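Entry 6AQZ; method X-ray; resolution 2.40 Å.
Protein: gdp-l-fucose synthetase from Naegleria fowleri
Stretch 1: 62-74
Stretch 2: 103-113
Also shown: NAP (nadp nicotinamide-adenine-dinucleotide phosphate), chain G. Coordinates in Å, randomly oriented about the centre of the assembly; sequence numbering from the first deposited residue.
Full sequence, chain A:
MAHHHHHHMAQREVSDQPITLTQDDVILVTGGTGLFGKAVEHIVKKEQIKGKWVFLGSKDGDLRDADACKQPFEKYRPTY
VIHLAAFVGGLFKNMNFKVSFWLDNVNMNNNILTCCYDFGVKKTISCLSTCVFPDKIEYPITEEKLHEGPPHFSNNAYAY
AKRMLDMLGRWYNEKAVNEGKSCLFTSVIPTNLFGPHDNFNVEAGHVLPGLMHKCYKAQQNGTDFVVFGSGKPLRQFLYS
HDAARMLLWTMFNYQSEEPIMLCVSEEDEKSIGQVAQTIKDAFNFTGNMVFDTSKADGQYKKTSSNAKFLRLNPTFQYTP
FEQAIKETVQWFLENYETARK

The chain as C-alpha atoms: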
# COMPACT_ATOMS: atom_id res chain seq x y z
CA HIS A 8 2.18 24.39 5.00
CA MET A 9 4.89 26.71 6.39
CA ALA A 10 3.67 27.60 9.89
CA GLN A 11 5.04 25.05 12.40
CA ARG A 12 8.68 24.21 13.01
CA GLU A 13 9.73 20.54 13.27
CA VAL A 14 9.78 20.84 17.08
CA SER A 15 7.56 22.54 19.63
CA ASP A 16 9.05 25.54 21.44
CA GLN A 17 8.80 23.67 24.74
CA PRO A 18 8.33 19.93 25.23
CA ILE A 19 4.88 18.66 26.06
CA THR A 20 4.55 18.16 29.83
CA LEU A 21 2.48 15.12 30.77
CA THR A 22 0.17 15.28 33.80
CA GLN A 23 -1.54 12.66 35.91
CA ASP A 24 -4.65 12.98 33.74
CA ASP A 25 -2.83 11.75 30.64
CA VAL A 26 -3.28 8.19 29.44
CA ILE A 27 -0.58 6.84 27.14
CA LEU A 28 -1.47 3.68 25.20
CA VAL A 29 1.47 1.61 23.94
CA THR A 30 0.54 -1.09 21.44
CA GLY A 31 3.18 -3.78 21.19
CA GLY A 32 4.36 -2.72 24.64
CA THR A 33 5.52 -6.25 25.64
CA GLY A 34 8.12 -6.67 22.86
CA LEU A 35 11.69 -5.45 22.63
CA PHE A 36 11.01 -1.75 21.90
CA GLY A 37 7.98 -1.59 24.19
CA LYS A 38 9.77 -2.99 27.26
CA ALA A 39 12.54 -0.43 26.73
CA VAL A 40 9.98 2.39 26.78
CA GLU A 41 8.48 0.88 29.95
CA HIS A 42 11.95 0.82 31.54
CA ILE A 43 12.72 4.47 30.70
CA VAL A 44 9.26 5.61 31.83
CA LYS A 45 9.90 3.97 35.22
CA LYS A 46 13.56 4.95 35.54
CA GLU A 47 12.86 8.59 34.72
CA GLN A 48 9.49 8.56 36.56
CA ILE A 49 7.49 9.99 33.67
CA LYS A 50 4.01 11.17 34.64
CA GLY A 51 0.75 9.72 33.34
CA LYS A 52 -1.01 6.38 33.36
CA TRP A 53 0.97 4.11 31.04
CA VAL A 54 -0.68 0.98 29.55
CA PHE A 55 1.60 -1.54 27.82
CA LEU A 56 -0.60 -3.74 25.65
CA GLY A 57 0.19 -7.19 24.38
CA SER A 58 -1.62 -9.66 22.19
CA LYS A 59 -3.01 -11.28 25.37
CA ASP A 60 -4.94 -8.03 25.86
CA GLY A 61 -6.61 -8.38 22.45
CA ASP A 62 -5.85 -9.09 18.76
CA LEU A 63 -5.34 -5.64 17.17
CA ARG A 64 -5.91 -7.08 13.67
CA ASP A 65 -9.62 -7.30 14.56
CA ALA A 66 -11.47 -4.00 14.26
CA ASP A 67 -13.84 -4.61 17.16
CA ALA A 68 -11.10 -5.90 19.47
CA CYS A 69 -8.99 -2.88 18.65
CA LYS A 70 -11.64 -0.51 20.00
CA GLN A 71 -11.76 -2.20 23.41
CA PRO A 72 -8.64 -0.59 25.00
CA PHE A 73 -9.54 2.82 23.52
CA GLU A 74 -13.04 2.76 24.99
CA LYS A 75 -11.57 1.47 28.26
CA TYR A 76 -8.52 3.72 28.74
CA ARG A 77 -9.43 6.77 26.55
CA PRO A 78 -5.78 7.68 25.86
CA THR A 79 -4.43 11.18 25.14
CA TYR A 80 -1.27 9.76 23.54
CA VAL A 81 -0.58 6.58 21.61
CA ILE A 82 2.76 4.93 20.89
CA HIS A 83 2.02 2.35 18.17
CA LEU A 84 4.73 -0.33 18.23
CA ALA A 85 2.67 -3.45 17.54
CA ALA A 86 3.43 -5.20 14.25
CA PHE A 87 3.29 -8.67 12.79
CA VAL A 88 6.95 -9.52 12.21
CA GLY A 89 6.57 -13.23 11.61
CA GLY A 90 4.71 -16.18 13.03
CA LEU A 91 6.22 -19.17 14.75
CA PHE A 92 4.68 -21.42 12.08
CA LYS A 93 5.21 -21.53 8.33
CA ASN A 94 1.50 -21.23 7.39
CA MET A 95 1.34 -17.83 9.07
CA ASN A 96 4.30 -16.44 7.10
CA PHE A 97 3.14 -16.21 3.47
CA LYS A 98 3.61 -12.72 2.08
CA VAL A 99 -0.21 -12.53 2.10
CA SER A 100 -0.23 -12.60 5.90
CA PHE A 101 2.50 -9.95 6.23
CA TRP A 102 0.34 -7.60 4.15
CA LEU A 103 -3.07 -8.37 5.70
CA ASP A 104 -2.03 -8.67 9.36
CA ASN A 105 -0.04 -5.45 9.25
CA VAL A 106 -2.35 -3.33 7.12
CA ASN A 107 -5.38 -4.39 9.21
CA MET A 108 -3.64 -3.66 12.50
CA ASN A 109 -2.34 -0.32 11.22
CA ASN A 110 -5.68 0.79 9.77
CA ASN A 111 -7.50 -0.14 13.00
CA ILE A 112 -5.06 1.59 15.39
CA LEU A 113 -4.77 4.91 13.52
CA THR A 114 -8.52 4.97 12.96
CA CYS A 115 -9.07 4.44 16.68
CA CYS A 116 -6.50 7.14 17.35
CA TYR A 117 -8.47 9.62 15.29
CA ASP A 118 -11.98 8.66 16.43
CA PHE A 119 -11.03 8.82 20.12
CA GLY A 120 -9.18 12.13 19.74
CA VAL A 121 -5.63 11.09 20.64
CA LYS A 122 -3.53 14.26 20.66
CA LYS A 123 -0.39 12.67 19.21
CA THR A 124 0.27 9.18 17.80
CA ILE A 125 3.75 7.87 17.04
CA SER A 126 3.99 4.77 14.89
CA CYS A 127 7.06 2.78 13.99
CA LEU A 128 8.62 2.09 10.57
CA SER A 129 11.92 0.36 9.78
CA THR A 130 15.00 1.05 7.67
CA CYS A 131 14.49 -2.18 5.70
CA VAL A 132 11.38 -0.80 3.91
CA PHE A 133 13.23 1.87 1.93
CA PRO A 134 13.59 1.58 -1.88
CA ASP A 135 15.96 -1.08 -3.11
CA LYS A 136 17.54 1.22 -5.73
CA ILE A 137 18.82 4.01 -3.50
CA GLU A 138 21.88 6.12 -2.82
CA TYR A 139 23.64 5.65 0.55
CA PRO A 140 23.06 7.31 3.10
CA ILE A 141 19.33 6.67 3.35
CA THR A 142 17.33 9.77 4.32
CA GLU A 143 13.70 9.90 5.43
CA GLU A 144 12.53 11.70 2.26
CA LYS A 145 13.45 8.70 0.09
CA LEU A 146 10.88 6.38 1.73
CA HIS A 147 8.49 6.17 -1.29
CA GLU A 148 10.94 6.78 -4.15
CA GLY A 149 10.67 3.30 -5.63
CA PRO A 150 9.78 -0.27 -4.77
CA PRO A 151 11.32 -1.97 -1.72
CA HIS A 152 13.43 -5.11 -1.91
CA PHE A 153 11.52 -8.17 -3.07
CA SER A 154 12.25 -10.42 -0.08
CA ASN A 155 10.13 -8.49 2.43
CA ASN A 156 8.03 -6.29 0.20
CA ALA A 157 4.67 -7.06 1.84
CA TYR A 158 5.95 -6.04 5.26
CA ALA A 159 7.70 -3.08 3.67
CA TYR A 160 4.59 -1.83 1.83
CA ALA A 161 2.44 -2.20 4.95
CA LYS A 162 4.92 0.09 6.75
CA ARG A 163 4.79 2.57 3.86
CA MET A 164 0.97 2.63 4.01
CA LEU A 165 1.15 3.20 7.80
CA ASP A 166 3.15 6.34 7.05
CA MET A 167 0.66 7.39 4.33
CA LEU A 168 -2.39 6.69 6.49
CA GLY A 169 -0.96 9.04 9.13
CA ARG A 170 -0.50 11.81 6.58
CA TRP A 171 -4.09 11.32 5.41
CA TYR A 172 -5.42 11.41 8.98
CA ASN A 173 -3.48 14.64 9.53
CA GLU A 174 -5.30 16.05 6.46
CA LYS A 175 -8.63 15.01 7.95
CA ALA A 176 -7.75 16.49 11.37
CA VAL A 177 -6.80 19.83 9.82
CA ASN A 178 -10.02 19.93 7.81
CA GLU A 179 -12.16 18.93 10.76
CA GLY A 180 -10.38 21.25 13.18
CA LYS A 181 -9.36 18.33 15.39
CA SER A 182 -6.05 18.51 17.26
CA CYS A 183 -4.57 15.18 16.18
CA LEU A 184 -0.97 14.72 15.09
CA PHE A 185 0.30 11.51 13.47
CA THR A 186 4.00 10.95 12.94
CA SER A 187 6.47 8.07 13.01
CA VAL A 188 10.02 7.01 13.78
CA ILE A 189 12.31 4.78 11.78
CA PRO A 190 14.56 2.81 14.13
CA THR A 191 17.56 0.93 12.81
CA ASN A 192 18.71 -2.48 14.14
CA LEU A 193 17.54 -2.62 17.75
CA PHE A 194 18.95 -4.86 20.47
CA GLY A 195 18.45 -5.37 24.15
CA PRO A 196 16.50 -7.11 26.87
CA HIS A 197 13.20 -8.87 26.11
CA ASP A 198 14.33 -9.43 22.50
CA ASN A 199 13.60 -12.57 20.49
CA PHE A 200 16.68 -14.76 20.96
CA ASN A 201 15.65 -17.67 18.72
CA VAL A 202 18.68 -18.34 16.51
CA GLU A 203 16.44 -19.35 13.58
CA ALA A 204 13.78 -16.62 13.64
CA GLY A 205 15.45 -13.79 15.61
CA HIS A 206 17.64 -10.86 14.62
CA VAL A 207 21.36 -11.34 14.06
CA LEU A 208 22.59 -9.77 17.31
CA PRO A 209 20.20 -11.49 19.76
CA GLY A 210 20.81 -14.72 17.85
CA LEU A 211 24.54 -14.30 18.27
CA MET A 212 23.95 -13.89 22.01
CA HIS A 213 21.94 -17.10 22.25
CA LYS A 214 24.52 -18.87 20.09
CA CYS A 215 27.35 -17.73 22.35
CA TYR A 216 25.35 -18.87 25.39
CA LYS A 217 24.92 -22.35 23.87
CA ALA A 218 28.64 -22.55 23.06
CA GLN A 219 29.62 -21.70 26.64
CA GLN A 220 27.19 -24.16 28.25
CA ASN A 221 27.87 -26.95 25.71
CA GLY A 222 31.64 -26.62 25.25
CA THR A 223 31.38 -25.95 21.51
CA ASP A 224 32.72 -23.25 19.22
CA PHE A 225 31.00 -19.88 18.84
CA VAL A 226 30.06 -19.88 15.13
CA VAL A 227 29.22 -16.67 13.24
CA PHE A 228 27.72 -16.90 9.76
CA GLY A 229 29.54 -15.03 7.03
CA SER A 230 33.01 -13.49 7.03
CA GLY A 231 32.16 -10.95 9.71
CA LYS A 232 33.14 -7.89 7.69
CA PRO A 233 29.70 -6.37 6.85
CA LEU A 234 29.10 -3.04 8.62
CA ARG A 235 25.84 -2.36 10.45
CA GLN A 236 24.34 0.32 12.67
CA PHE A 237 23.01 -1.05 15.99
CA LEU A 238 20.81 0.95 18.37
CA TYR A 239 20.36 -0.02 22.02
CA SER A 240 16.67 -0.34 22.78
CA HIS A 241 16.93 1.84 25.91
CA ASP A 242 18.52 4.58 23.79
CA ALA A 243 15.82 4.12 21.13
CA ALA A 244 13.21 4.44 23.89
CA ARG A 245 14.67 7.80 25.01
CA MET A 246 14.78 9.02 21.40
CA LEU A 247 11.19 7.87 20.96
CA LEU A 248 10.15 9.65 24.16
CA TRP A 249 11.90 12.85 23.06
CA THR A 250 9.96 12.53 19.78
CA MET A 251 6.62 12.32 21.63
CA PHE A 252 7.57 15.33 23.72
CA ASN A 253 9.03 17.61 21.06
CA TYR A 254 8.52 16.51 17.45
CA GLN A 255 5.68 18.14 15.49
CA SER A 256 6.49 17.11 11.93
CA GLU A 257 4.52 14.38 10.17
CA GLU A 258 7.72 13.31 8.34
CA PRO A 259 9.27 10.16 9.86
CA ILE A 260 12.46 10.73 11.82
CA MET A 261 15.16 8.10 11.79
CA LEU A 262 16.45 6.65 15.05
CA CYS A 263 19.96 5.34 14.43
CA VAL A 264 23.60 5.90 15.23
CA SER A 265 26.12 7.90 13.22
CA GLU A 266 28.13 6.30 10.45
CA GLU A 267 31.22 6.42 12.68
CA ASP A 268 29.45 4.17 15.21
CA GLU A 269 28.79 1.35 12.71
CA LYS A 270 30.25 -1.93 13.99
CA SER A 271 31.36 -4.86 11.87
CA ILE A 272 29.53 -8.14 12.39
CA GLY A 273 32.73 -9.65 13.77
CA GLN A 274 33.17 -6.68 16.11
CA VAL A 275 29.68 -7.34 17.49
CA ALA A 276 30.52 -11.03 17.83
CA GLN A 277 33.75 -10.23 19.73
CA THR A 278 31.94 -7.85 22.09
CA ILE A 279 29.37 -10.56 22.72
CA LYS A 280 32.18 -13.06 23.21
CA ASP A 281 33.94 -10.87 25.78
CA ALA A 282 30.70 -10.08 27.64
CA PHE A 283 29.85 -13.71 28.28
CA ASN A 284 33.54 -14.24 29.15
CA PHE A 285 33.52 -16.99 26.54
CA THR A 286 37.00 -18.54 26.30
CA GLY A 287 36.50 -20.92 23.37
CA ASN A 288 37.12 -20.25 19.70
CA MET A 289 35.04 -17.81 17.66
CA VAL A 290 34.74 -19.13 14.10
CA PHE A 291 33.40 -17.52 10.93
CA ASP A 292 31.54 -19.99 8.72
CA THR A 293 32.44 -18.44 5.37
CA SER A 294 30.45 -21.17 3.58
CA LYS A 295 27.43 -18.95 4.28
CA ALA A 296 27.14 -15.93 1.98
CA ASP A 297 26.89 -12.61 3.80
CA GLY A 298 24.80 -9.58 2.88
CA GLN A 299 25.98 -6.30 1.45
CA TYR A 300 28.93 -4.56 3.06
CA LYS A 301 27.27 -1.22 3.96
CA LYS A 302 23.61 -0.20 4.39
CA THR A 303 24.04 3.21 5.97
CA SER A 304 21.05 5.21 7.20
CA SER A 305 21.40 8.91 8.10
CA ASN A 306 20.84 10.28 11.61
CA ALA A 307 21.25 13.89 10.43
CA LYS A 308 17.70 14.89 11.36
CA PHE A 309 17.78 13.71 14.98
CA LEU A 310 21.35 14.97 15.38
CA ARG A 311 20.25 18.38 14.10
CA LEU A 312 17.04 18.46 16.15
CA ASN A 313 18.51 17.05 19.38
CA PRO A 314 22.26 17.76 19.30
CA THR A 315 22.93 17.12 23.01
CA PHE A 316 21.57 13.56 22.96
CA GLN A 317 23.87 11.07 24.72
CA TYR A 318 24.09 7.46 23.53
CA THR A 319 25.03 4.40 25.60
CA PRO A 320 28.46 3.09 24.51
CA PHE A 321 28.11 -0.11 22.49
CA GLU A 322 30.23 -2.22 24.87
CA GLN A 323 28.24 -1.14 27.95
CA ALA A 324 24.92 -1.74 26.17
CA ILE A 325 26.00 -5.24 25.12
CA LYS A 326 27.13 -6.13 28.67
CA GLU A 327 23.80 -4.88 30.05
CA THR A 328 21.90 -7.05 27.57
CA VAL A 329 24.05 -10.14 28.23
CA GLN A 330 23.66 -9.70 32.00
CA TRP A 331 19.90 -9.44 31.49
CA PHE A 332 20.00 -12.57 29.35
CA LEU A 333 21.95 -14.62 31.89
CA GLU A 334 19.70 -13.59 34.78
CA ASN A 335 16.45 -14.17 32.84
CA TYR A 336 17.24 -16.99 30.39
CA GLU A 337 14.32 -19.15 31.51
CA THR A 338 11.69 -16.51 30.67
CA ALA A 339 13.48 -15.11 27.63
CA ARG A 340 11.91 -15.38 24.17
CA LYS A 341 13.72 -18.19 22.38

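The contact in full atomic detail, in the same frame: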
# COMPACT_ATOMS: atom_id res chain seq x y z
N ASP A 62 -6.44 -8.98 20.10
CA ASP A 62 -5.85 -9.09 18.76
C ASP A 62 -6.15 -7.82 17.96
O ASP A 62 -7.26 -7.64 17.46
CB ASP A 62 -6.40 -10.35 18.09
CG ASP A 62 -5.88 -10.55 16.65
OD1 ASP A 62 -4.99 -9.80 16.17
OD2 ASP A 62 -6.39 -11.48 15.98
N LEU A 63 -5.14 -6.95 17.81
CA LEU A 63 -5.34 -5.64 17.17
C LEU A 63 -5.60 -5.74 15.67
O LEU A 63 -5.85 -4.70 15.03
CB LEU A 63 -4.15 -4.73 17.45
CG LEU A 63 -3.83 -4.51 18.95
CD1 LEU A 63 -2.56 -3.71 19.13
CD2 LEU A 63 -4.98 -3.84 19.69
N ARG A 64 -5.51 -6.93 15.07
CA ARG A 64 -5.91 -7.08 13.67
C ARG A 64 -7.42 -7.03 13.50
O ARG A 64 -7.90 -6.71 12.41
CB ARG A 64 -5.38 -8.40 13.12
CG ARG A 64 -3.88 -8.44 13.01
CD ARG A 64 -3.38 -9.84 12.74
NE ARG A 64 -3.62 -10.70 13.89
CZ ARG A 64 -3.37 -12.00 13.92
NH1 ARG A 64 -2.87 -12.60 12.84
NH2 ARG A 64 -3.59 -12.71 15.03
N ASP A 65 -8.16 -7.35 14.55
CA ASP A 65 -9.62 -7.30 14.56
C ASP A 65 -10.11 -5.91 14.91
O ASP A 65 -9.69 -5.32 15.92
CB ASP A 65 -10.16 -8.32 15.56
CG ASP A 65 -11.67 -8.33 15.65
OD1 ASP A 65 -12.34 -8.98 14.81
OD2 ASP A 65 -12.20 -7.67 16.56
N ALA A 66 -11.01 -5.38 14.08
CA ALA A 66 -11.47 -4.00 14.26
C ALA A 66 -12.21 -3.82 15.58
O ALA A 66 -12.00 -2.84 16.30
CB ALA A 66 -12.35 -3.58 13.09
N ASP A 67 -13.08 -4.76 15.93
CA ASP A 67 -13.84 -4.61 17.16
C ASP A 67 -12.94 -4.75 18.39
O ASP A 67 -13.08 -3.99 19.36
CB ASP A 67 -14.98 -5.62 17.18
CG ASP A 67 -15.90 -5.47 15.97
OD1 ASP A 67 -16.14 -4.32 15.55
OD2 ASP A 67 -16.36 -6.49 15.43
N ALA A 68 -12.01 -5.71 18.36
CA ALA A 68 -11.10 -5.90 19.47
C ALA A 68 -10.20 -4.70 19.67
O ALA A 68 -9.79 -4.39 20.79
CB ALA A 68 -10.24 -7.14 19.24
N CYS A 69 -9.87 -4.03 18.58
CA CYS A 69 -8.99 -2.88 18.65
C CYS A 69 -9.64 -1.74 19.42
O CYS A 69 -8.96 -1.01 20.14
CB CYS A 69 -8.63 -2.47 17.23
SG CYS A 69 -7.37 -1.28 17.14
N LYS A 70 -10.96 -1.61 19.32
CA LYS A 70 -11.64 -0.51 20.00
C LYS A 70 -11.60 -0.69 21.51
O LYS A 70 -11.61 0.31 22.24
CB LYS A 70 -13.09 -0.41 19.53
N GLN A 71 -11.52 -1.93 21.99
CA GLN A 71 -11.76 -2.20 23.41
C GLN A 71 -10.82 -1.46 24.35
O GLN A 71 -11.30 -0.84 25.31
CB GLN A 71 -11.75 -3.72 23.63
CG GLN A 71 -12.10 -4.18 25.04
CD GLN A 71 -10.89 -4.23 25.98
OE1 GLN A 71 -9.74 -4.37 25.54
NE2 GLN A 71 -11.16 -4.12 27.28
N PRO A 72 -9.50 -1.43 24.13
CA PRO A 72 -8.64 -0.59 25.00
C PRO A 72 -8.88 0.91 24.85
O PRO A 72 -8.71 1.65 25.82
CB PRO A 72 -7.22 -0.96 24.56
CG PRO A 72 -7.39 -1.53 23.16
CD PRO A 72 -8.70 -2.26 23.21
N PHE A 73 -9.27 1.39 23.66
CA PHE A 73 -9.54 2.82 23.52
C PHE A 73 -10.78 3.23 24.29
O PHE A 73 -10.76 4.23 25.02
CB PHE A 73 -9.68 3.20 22.04
CG PHE A 73 -8.37 3.27 21.31
CD1 PHE A 73 -7.75 2.10 20.87
CD2 PHE A 73 -7.76 4.49 21.04
CE1 PHE A 73 -6.55 2.14 20.18
CE2 PHE A 73 -6.56 4.55 20.35
CZ PHE A 73 -5.94 3.37 19.92
N GLU A 74 -11.86 2.45 24.19
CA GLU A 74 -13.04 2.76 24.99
C GLU A 74 -12.71 2.66 26.47
O GLU A 74 -13.20 3.47 27.27
CB GLU A 74 -14.20 1.82 24.64
CG GLU A 74 -14.63 1.86 23.18
CD GLU A 74 -15.90 1.06 22.88
OE1 GLU A 74 -16.63 0.72 23.82
OE2 GLU A 74 -16.16 0.78 21.68
N LEU A 103 -1.75 -8.49 5.06
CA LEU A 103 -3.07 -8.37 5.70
C LEU A 103 -2.95 -8.08 7.19
O LEU A 103 -3.61 -7.16 7.70
CB LEU A 103 -3.88 -9.66 5.50
CG LEU A 103 -4.19 -10.01 4.05
CD1 LEU A 103 -4.92 -11.33 3.91
CD2 LEU A 103 -4.92 -8.84 3.41
N ASP A 104 -2.13 -8.86 7.92
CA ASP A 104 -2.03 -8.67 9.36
C ASP A 104 -1.56 -7.28 9.70
O ASP A 104 -2.08 -6.65 10.63
CB ASP A 104 -1.07 -9.69 9.97
CG ASP A 104 -1.63 -11.09 9.94
OD1 ASP A 104 -2.79 -11.25 9.49
OD2 ASP A 104 -0.93 -12.01 10.40
N ASN A 105 -0.57 -6.78 8.96
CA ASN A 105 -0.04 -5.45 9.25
C ASN A 105 -0.98 -4.35 8.77
O ASN A 105 -1.23 -3.39 9.52
CB ASN A 105 1.37 -5.33 8.67
CG ASN A 105 2.40 -6.01 9.56
OD1 ASN A 105 2.57 -5.60 10.70
ND2 ASN A 105 3.08 -7.08 9.06
N VAL A 106 -1.54 -4.45 7.57
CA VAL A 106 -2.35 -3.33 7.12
C VAL A 106 -3.65 -3.25 7.93
O VAL A 106 -4.15 -2.15 8.20
CB VAL A 106 -2.61 -3.37 5.59
CG1 VAL A 106 -3.76 -4.37 5.21
CG2 VAL A 106 -2.88 -1.97 5.10
N ASN A 107 -4.17 -4.40 8.38
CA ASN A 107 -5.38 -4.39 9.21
C ASN A 107 -5.10 -3.77 10.57
O ASN A 107 -5.82 -2.88 11.03
CB ASN A 107 -5.90 -5.81 9.36
CG ASN A 107 -6.62 -6.29 8.12
OD1 ASN A 107 -7.24 -5.49 7.42
ND2 ASN A 107 -6.54 -7.58 7.83
N MET A 108 -4.03 -4.22 11.22
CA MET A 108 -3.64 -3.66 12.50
C MET A 108 -3.37 -2.16 12.40
O MET A 108 -3.82 -1.37 13.25
CB MET A 108 -2.46 -4.49 13.02
CG MET A 108 -1.57 -3.93 14.07
SD MET A 108 -0.49 -5.17 14.89
CE MET A 108 -0.22 -6.54 13.76
N ASN A 109 -2.65 -1.74 11.36
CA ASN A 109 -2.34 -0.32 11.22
C ASN A 109 -3.59 0.52 10.94
O ASN A 109 -3.79 1.56 11.57
CB ASN A 109 -1.27 -0.12 10.15
CG ASN A 109 0.06 -0.63 10.60
OD1 ASN A 109 0.32 -0.68 11.80
ND2 ASN A 109 0.92 -1.03 9.67
N ASN A 110 -4.44 0.07 10.02
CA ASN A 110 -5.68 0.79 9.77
C ASN A 110 -6.53 0.91 11.05
O ASN A 110 -7.04 1.99 11.37
CB ASN A 110 -6.47 0.12 8.62
CG ASN A 110 -5.77 0.30 7.26
OD1 ASN A 110 -4.87 1.14 7.10
ND2 ASN A 110 -6.15 -0.54 6.28
N ASN A 111 -6.66 -0.19 11.80
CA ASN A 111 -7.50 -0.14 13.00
C ASN A 111 -6.95 0.86 14.02
O ASN A 111 -7.71 1.67 14.56
CB ASN A 111 -7.63 -1.52 13.62
CG ASN A 111 -8.36 -2.48 12.71
OD1 ASN A 111 -9.04 -2.06 11.75
ND2 ASN A 111 -8.20 -3.78 12.97
N ILE A 112 -5.64 0.80 14.30
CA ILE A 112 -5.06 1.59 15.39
C ILE A 112 -5.13 3.08 15.08
O ILE A 112 -5.58 3.88 15.91
CB ILE A 112 -3.62 1.13 15.69
CG1 ILE A 112 -3.62 -0.27 16.30
CG2 ILE A 112 -2.96 2.04 16.71
CD1 ILE A 112 -4.18 -0.28 17.69
N LEU A 113 -4.71 3.49 13.87
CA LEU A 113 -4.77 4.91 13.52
C LEU A 113 -6.20 5.40 13.45
O LEU A 113 -6.50 6.53 13.86
CB LEU A 113 -4.07 5.19 12.18
CG LEU A 113 -2.58 5.58 12.34
CD1 LEU A 113 -1.82 4.52 13.14
CD2 LEU A 113 -1.90 5.82 11.01
PA NAP G . 8.64 -7.56 19.04
O1A NAP G . 8.47 -8.74 18.13
O2A NAP G . 9.74 -7.51 20.07
O5B NAP G . 7.24 -7.22 19.84
C5B NAP G . 6.30 -6.88 18.88
C4B NAP G . 5.01 -6.49 19.66
O4B NAP G . 3.85 -6.53 18.80
C3B NAP G . 4.76 -7.43 20.90
O3B NAP G . 4.24 -6.69 21.97
C2B NAP G . 3.60 -8.31 20.40
O2B NAP G . 2.74 -8.67 21.35
C1B NAP G . 2.84 -7.19 19.56
N9A NAP G . 1.86 -7.78 18.65
C8A NAP G . 2.10 -8.52 17.52
N7A NAP G . 0.97 -8.91 16.89
C5A NAP G . -0.05 -8.40 17.67
C6A NAP G . -1.43 -8.47 17.54
N6A NAP G . -2.00 -9.15 16.47
N1A NAP G . -2.25 -7.86 18.43
C2A NAP G . -1.60 -7.21 19.44
N3A NAP G . -0.29 -7.06 19.71
C4A NAP G . 0.48 -7.68 18.78
O3 NAP G . 8.84 -6.37 17.89
PN NAP G . 9.81 -5.19 18.35
O1N NAP G . 9.41 -4.55 19.63
O2N NAP G . 11.25 -5.41 17.96
O5D NAP G . 9.43 -3.91 17.21
C5D NAP G . 8.25 -3.27 17.49
C4D NAP G . 8.18 -2.17 16.46
O4D NAP G . 9.53 -1.74 16.19
C3D NAP G . 7.63 -2.81 15.10
O3D NAP G . 6.74 -1.93 14.50
C2D NAP G . 8.92 -2.99 14.26
O2D NAP G . 8.74 -2.80 12.91
C1D NAP G . 9.78 -1.81 14.79
N1N NAP G . 11.22 -2.04 14.49
C2N NAP G . 11.99 -2.99 15.17
C3N NAP G . 13.31 -3.19 14.83
C7N NAP G . 14.11 -4.22 15.57
O7N NAP G . 15.28 -4.51 15.26
N7N NAP G . 13.53 -4.88 16.66
C4N NAP G . 13.97 -2.44 13.74
C5N NAP G . 13.07 -1.47 13.06
C6N NAP G . 11.80 -1.30 13.43
P2B NAP G . 3.10 -10.27 22.23
O1X NAP G . 4.34 -9.87 22.96
O2X NAP G . 1.82 -10.40 23.05
O3X NAP G . 3.26 -11.18 21.05

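The most unusual feature of this contact is that one asparagine amide serves a turn rather than a helix. Asn 111, pointing from helix 103-113 toward the other stretch, gives its ND2 to Leu 63 O at 3.3 Å in a nearly straight hydrogen bond, and ND2 also lies 3.0 Å from Arg 64 O in a weak, bent one. Both carbonyls belong to the type I turn from Asp 62 to Asp 65, so a short polar side chain in the m rotamer supplies a donor where the loop offers acceptors. The backbone comes in close here: Met 108 CA makes a CA-H...O contact with Leu 63 O at 3.5 Å.

Charge secures one end. Arg 64 starts sideways, but its side chain, m at chi1 and chi3 and t at chi2, brings NH1 to 3.2 Å from Asp 104 OD2, a salt bridge whose hydrogen bond is weak. The guanidinium is held in place from its own stretch, since NE bonds Asp 62 OD1 at 2.8 Å. That same OD1 accepts from NAP N6A at 3.1 Å, while Leu 63 N donates to NAP N1A at 3.1 Å; the turn thus reads the adenine while gripping the helix.

Beyond the turn, Asp 65 caps helix 66-74, its OD2 accepting from Ala 68 N at 2.7 Å. The two helices run at 38° to each other and approach to 9.4 Å, and the buried filling is apolar. Ile 112 is its hub: its CD1 lies 3.4 Å from Cys 69 SG, 4.1 Å from Leu 63 CD1 and 4.2 Å from Phe 73 CE1. Compact Cys 69 suits the tight spot, with SG also 3.5 Å from Asn 111 CB. The rule is to satisfy the turn's carbonyls and charges with Asn 111 and Asp 104, while Leu 63 carries the apolar packing of Cys 69, Phe 73 and Ile 112 across to the turn.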